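Local coordinates for protein TsrE (Streptomyces laurentii, PDB 7CWW) that probably acts as a cyclase in the biosynthesis of a thiopeptide antibiotic, at residues F139-M148 against R204-P215. Residues are numbered along the deposited sequence; the frame is centred on the assembly and turned at random.
Sequences FDFLVCTGVM and RLRTLVEQMSEP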
loop_
_atom_site.group_PDB
_atom_site.type_symbol
_atom_site.label_atom_id
_atom_site.label_comp_id
_atom_site.label_asym_id
_atom_site.label_seq_id
_atom_site.Cartn_x
_atom_site.Cartn_y
_atom_site.Cartn_z
ATOM N N PHE A 139 -2.762 -10.692 2.291
ATOM C CA PHE A 139 -3.762 -10.679 3.356
ATOM C C PHE A 139 -3.088 -10.625 4.723
ATOM O O PHE A 139 -3.464 -9.818 5.581
ATOM C CB PHE A 139 -4.660 -11.918 3.235
ATOM C CG PHE A 139 -5.828 -11.944 4.205
ATOM C CD1 PHE A 139 -7.021 -11.312 3.887
ATOM C CD2 PHE A 139 -5.738 -12.626 5.403
ATOM C CE1 PHE A 139 -8.115 -11.344 4.758
ATOM C CE2 PHE A 139 -6.826 -12.673 6.288
ATOM C CZ PHE A 139 -8.013 -12.028 5.964
ATOM N N ASP A 140 -2.050 -11.450 4.915
ATOM C CA ASP A 140 -1.354 -11.503 6.200
ATOM C C ASP A 140 -0.805 -10.139 6.601
ATOM O O ASP A 140 -1.038 -9.671 7.722
ATOM C CB ASP A 140 -0.212 -12.517 6.146
ATOM C CG ASP A 140 -0.692 -13.958 6.219
ATOM O OD1 ASP A 140 -1.907 -14.189 6.404
ATOM O OD2 ASP A 140 0.159 -14.857 6.062
ATOM N N PHE A 141 -0.034 -9.490 5.719
ATOM C CA PHE A 141 0.617 -8.276 6.205
ATOM C C PHE A 141 -0.343 -7.096 6.255
ATOM O O PHE A 141 -0.166 -6.203 7.093
ATOM C CB PHE A 141 1.903 -7.978 5.406
ATOM C CG PHE A 141 1.708 -7.339 4.027
ATOM C CD1 PHE A 141 1.433 -5.983 3.886
ATOM C CD2 PHE A 141 1.942 -8.081 2.878
ATOM C CE1 PHE A 141 1.318 -5.397 2.610
ATOM C CE2 PHE A 141 1.820 -7.503 1.595
ATOM C CZ PHE A 141 1.505 -6.161 1.474
ATOM N N LEU A 142 -1.390 -7.092 5.425
ATOM C CA LEU A 142 -2.382 -6.027 5.511
ATOM C C LEU A 142 -3.160 -6.106 6.824
ATOM O O LEU A 142 -3.360 -5.087 7.498
ATOM C CB LEU A 142 -3.337 -6.095 4.315
ATOM C CG LEU A 142 -2.739 -5.701 2.969
ATOM C CD1 LEU A 142 -3.788 -5.948 1.898
ATOM C CD2 LEU A 142 -2.244 -4.230 2.977
ATOM N N VAL A 143 -3.617 -7.303 7.202
ATOM C CA VAL A 143 -4.346 -7.432 8.471
ATOM C C VAL A 143 -3.472 -6.952 9.626
ATOM O O VAL A 143 -3.884 -6.118 10.449
ATOM C CB VAL A 143 -4.812 -8.886 8.684
ATOM C CG1 VAL A 143 -5.243 -9.100 10.123
ATOM C CG2 VAL A 143 -5.964 -9.243 7.727
ATOM N N CYS A 144 -2.246 -7.474 9.696
ATOM C CA CYS A 144 -1.316 -7.099 10.750
ATOM C C CYS A 144 -0.967 -5.615 10.736
ATOM O O CYS A 144 -0.777 -5.025 11.805
ATOM C CB CYS A 144 -0.055 -7.946 10.603
ATOM S SG CYS A 144 -0.430 -9.687 10.961
ATOM N N THR A 145 -0.879 -4.991 9.553
ATOM C CA THR A 145 -0.529 -3.573 9.525
ATOM C C THR A 145 -1.595 -2.721 10.212
ATOM O O THR A 145 -1.272 -1.785 10.960
ATOM C CB THR A 145 -0.309 -3.118 8.084
ATOM O OG1 THR A 145 0.855 -3.768 7.571
ATOM C CG2 THR A 145 -0.091 -1.604 8.012
ATOM N N GLY A 146 -2.871 -3.026 9.973
ATOM C CA GLY A 146 -3.936 -2.273 10.622
ATOM C C GLY A 146 -3.923 -2.394 12.138
ATOM O O GLY A 146 -4.254 -1.434 12.839
ATOM N N VAL A 147 -3.528 -3.560 12.659
ATOM C CA VAL A 147 -3.411 -3.759 14.109
ATOM C C VAL A 147 -2.157 -3.083 14.653
ATOM O O VAL A 147 -2.176 -2.490 15.737
ATOM C CB VAL A 147 -3.413 -5.269 14.420
ATOM C CG1 VAL A 147 -3.283 -5.513 15.945
ATOM C CG2 VAL A 147 -4.686 -5.922 13.864
ATOM N N MET A 148 -1.047 -3.173 13.918
ATOM C CA MET A 148 0.219 -2.623 14.400
ATOM C C MET A 148 0.163 -1.098 14.511
ATOM O O MET A 148 0.704 -0.513 15.461
ATOM C CB MET A 148 1.358 -3.045 13.456
ATOM C CG MET A 148 2.764 -2.557 13.899
ATOM S SD MET A 148 3.144 -0.882 13.243
ATOM C CE MET A 148 3.483 -1.272 11.534
ATOM N N ARG A 204 -8.664 -17.199 9.721
ATOM C CA ARG A 204 -7.324 -16.700 9.422
ATOM C C ARG A 204 -7.113 -15.312 10.023
ATOM O O ARG A 204 -6.094 -15.047 10.673
ATOM C CB ARG A 204 -7.102 -16.681 7.906
ATOM C CG ARG A 204 -5.683 -16.299 7.469
ATOM C CD ARG A 204 -4.631 -17.200 8.112
ATOM N NE ARG A 204 -3.271 -16.853 7.694
ATOM C CZ ARG A 204 -2.179 -17.095 8.415
ATOM N NH1 ARG A 204 -0.983 -16.747 7.953
ATOM N NH2 ARG A 204 -2.276 -17.679 9.603
ATOM N N LEU A 205 -8.089 -14.424 9.840
ATOM C CA LEU A 205 -7.991 -13.070 10.380
ATOM C C LEU A 205 -7.897 -13.075 11.903
ATOM O O LEU A 205 -7.079 -12.354 12.484
ATOM C CB LEU A 205 -9.191 -12.232 9.923
ATOM C CG LEU A 205 -9.191 -10.797 10.473
ATOM C CD1 LEU A 205 -9.285 -9.743 9.362
ATOM C CD2 LEU A 205 -10.298 -10.608 11.496
ATOM N N ARG A 206 -8.741 -13.864 12.576
ATOM C CA ARG A 206 -8.715 -13.839 14.035
ATOM C C ARG A 206 -7.360 -14.299 14.551
ATOM O O ARG A 206 -6.848 -13.771 15.548
ATOM C CB ARG A 206 -9.837 -14.709 14.616
ATOM C CG ARG A 206 -9.881 -14.689 16.147
ATOM C CD ARG A 206 -11.232 -15.098 16.732
ATOM N NE ARG A 206 -11.519 -14.301 17.923
ATOM C CZ ARG A 206 -12.608 -13.564 18.102
ATOM N NH1 ARG A 206 -12.752 -12.872 19.222
ATOM N NH2 ARG A 206 -13.557 -13.524 17.177
ATOM N N THR A 207 -6.753 -15.266 13.864
ATOM C CA THR A 207 -5.463 -15.801 14.293
ATOM C C THR A 207 -4.352 -14.772 14.120
ATOM O O THR A 207 -3.460 -14.664 14.969
ATOM C CB THR A 207 -5.155 -17.064 13.507
ATOM O OG1 THR A 207 -6.013 -18.106 13.976
ATOM C CG2 THR A 207 -3.690 -17.467 13.687
ATOM N N LEU A 208 -4.387 -14.012 13.024
ATOM C CA LEU A 208 -3.411 -12.946 12.840
ATOM C C LEU A 208 -3.566 -11.872 13.903
ATOM O O LEU A 208 -2.572 -11.363 14.430
ATOM C CB LEU A 208 -3.563 -12.324 11.454
ATOM C CG LEU A 208 -3.163 -13.199 10.269
ATOM C CD1 LEU A 208 -3.768 -12.629 8.988
ATOM C CD2 LEU A 208 -1.639 -13.243 10.192
ATOM N N VAL A 209 -4.808 -11.502 14.215
ATOM C CA VAL A 209 -5.038 -10.489 15.240
ATOM C C VAL A 209 -4.540 -10.989 16.587
ATOM O O VAL A 209 -3.898 -10.246 17.344
ATOM C CB VAL A 209 -6.526 -10.097 15.282
ATOM C CG1 VAL A 209 -6.781 -9.130 16.439
ATOM C CG2 VAL A 209 -6.957 -9.474 13.942
ATOM N N GLU A 210 -4.804 -12.262 16.903
ATOM C CA GLU A 210 -4.256 -12.826 18.131
ATOM C C GLU A 210 -2.731 -12.783 18.118
ATOM O O GLU A 210 -2.098 -12.460 19.132
ATOM C CB GLU A 210 -4.747 -14.265 18.327
ATOM C CG GLU A 210 -4.000 -15.043 19.414
ATOM C CD GLU A 210 -4.401 -14.634 20.832
ATOM O OE1 GLU A 210 -3.560 -14.760 21.760
ATOM O OE2 GLU A 210 -5.554 -14.183 21.019
ATOM N N GLN A 211 -2.119 -13.112 16.982
ATOM C CA GLN A 211 -0.658 -13.099 16.913
ATOM C C GLN A 211 -0.104 -11.682 16.996
ATOM O O GLN A 211 1.078 -11.501 17.300
ATOM C CB GLN A 211 -0.197 -13.782 15.619
ATOM C CG GLN A 211 -0.471 -15.299 15.591
ATOM C CD GLN A 211 -0.243 -15.908 14.206
ATOM O OE1 GLN A 211 -0.234 -15.203 13.199
ATOM N NE2 GLN A 211 -0.052 -17.221 14.160
ATOM N N MET A 212 -0.944 -10.682 16.734
ATOM C CA MET A 212 -0.607 -9.271 16.856
ATOM C C MET A 212 -1.033 -8.676 18.200
ATOM O O MET A 212 -1.172 -7.451 18.313
ATOM C CB MET A 212 -1.260 -8.484 15.715
ATOM C CG MET A 212 -0.671 -8.776 14.350
ATOM S SD MET A 212 1.063 -8.345 14.237
ATOM C CE MET A 212 1.047 -6.634 14.758
ATOM N N SER A 213 -1.237 -9.508 19.226
ATOM C CA SER A 213 -1.832 -8.989 20.462
ATOM C C SER A 213 -0.930 -7.980 21.169
ATOM O O SER A 213 -1.433 -7.097 21.867
ATOM C CB SER A 213 -2.181 -10.144 21.409
ATOM O OG SER A 213 -3.232 -10.909 20.834
ATOM N N GLU A 214 0.391 -8.096 21.025
ATOM C CA GLU A 214 1.282 -7.070 21.567
ATOM C C GLU A 214 2.000 -6.382 20.411
ATOM O O GLU A 214 3.148 -6.717 20.088
ATOM C CB GLU A 214 2.277 -7.664 22.570
ATOM C CG GLU A 214 1.618 -8.124 23.881
ATOM C CD GLU A 214 1.089 -6.972 24.750
ATOM O OE1 GLU A 214 1.227 -5.786 24.371
ATOM O OE2 GLU A 214 0.522 -7.260 25.827
ATOM N N PRO A 215 1.348 -5.413 19.763
ATOM C CA PRO A 215 1.880 -4.880 18.499
ATOM C C PRO A 215 3.149 -4.054 18.661
ATOM O O PRO A 215 3.755 -3.684 17.648
ATOM C CB PRO A 215 0.714 -4.039 17.952
ATOM C CG PRO A 215 -0.099 -3.661 19.184
ATOM C CD PRO A 215 0.084 -4.774 20.182
HETATM O O HOH W 1 3.039 -0.864 17.088
#
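Phe139, Val143 and Val147 of helix 131-149 face Leu205 and Leu208 of helix 183-211 and Met212 just beyond its end, the short helical axes running in the same general sense with a crossing angle of -47° and passing 9.4 Å apart. Within this largely helical lantibiotic-dehydratase C-terminal-type fold, Leu208 makes a single knob-into-hole contact, its side chain entering the hole formed by Phe139, Asp140, Val143 and Cys144. CG2 of Val143, one wall of that hole, also meets CD1 of Leu205 at 3.7 Å, while the same CG2 lies over a face of the Phe139 ring, offset toward its rim. CB of Leu205 approaches that ring at its edge. Phe139 also touches Ile341, which joins the pair to helix 331-349.

At the start of the interface, Arg204 forms a salt bridge to buried Asp140, NH1 lying 2.9 Å from OD2 and approaching from above the carboxylate plane. A weak second bond runs from NE to OD1, and the two flat groups are steeply inclined, at 66°. The bend of Arg204 at chi2 (55°) turns the guanidinium toward Asp140, while CG lies 4.0 Å from CE2 of the Phe139 ring.

Beyond Leu208 the helix ends, and Met212 folds over Cys144, with CG 3.5 Å from SG of Cys144; its CB packs on CG1 of Val147 at 3.6 Å. Leu230 of helix 224-245 touches both Cys144 and Met212. The loop then brings CB of Pro215 to 3.9 Å from CA of Met148, and one water donates hydrogen bonds to both Met148 O and Pro215 O.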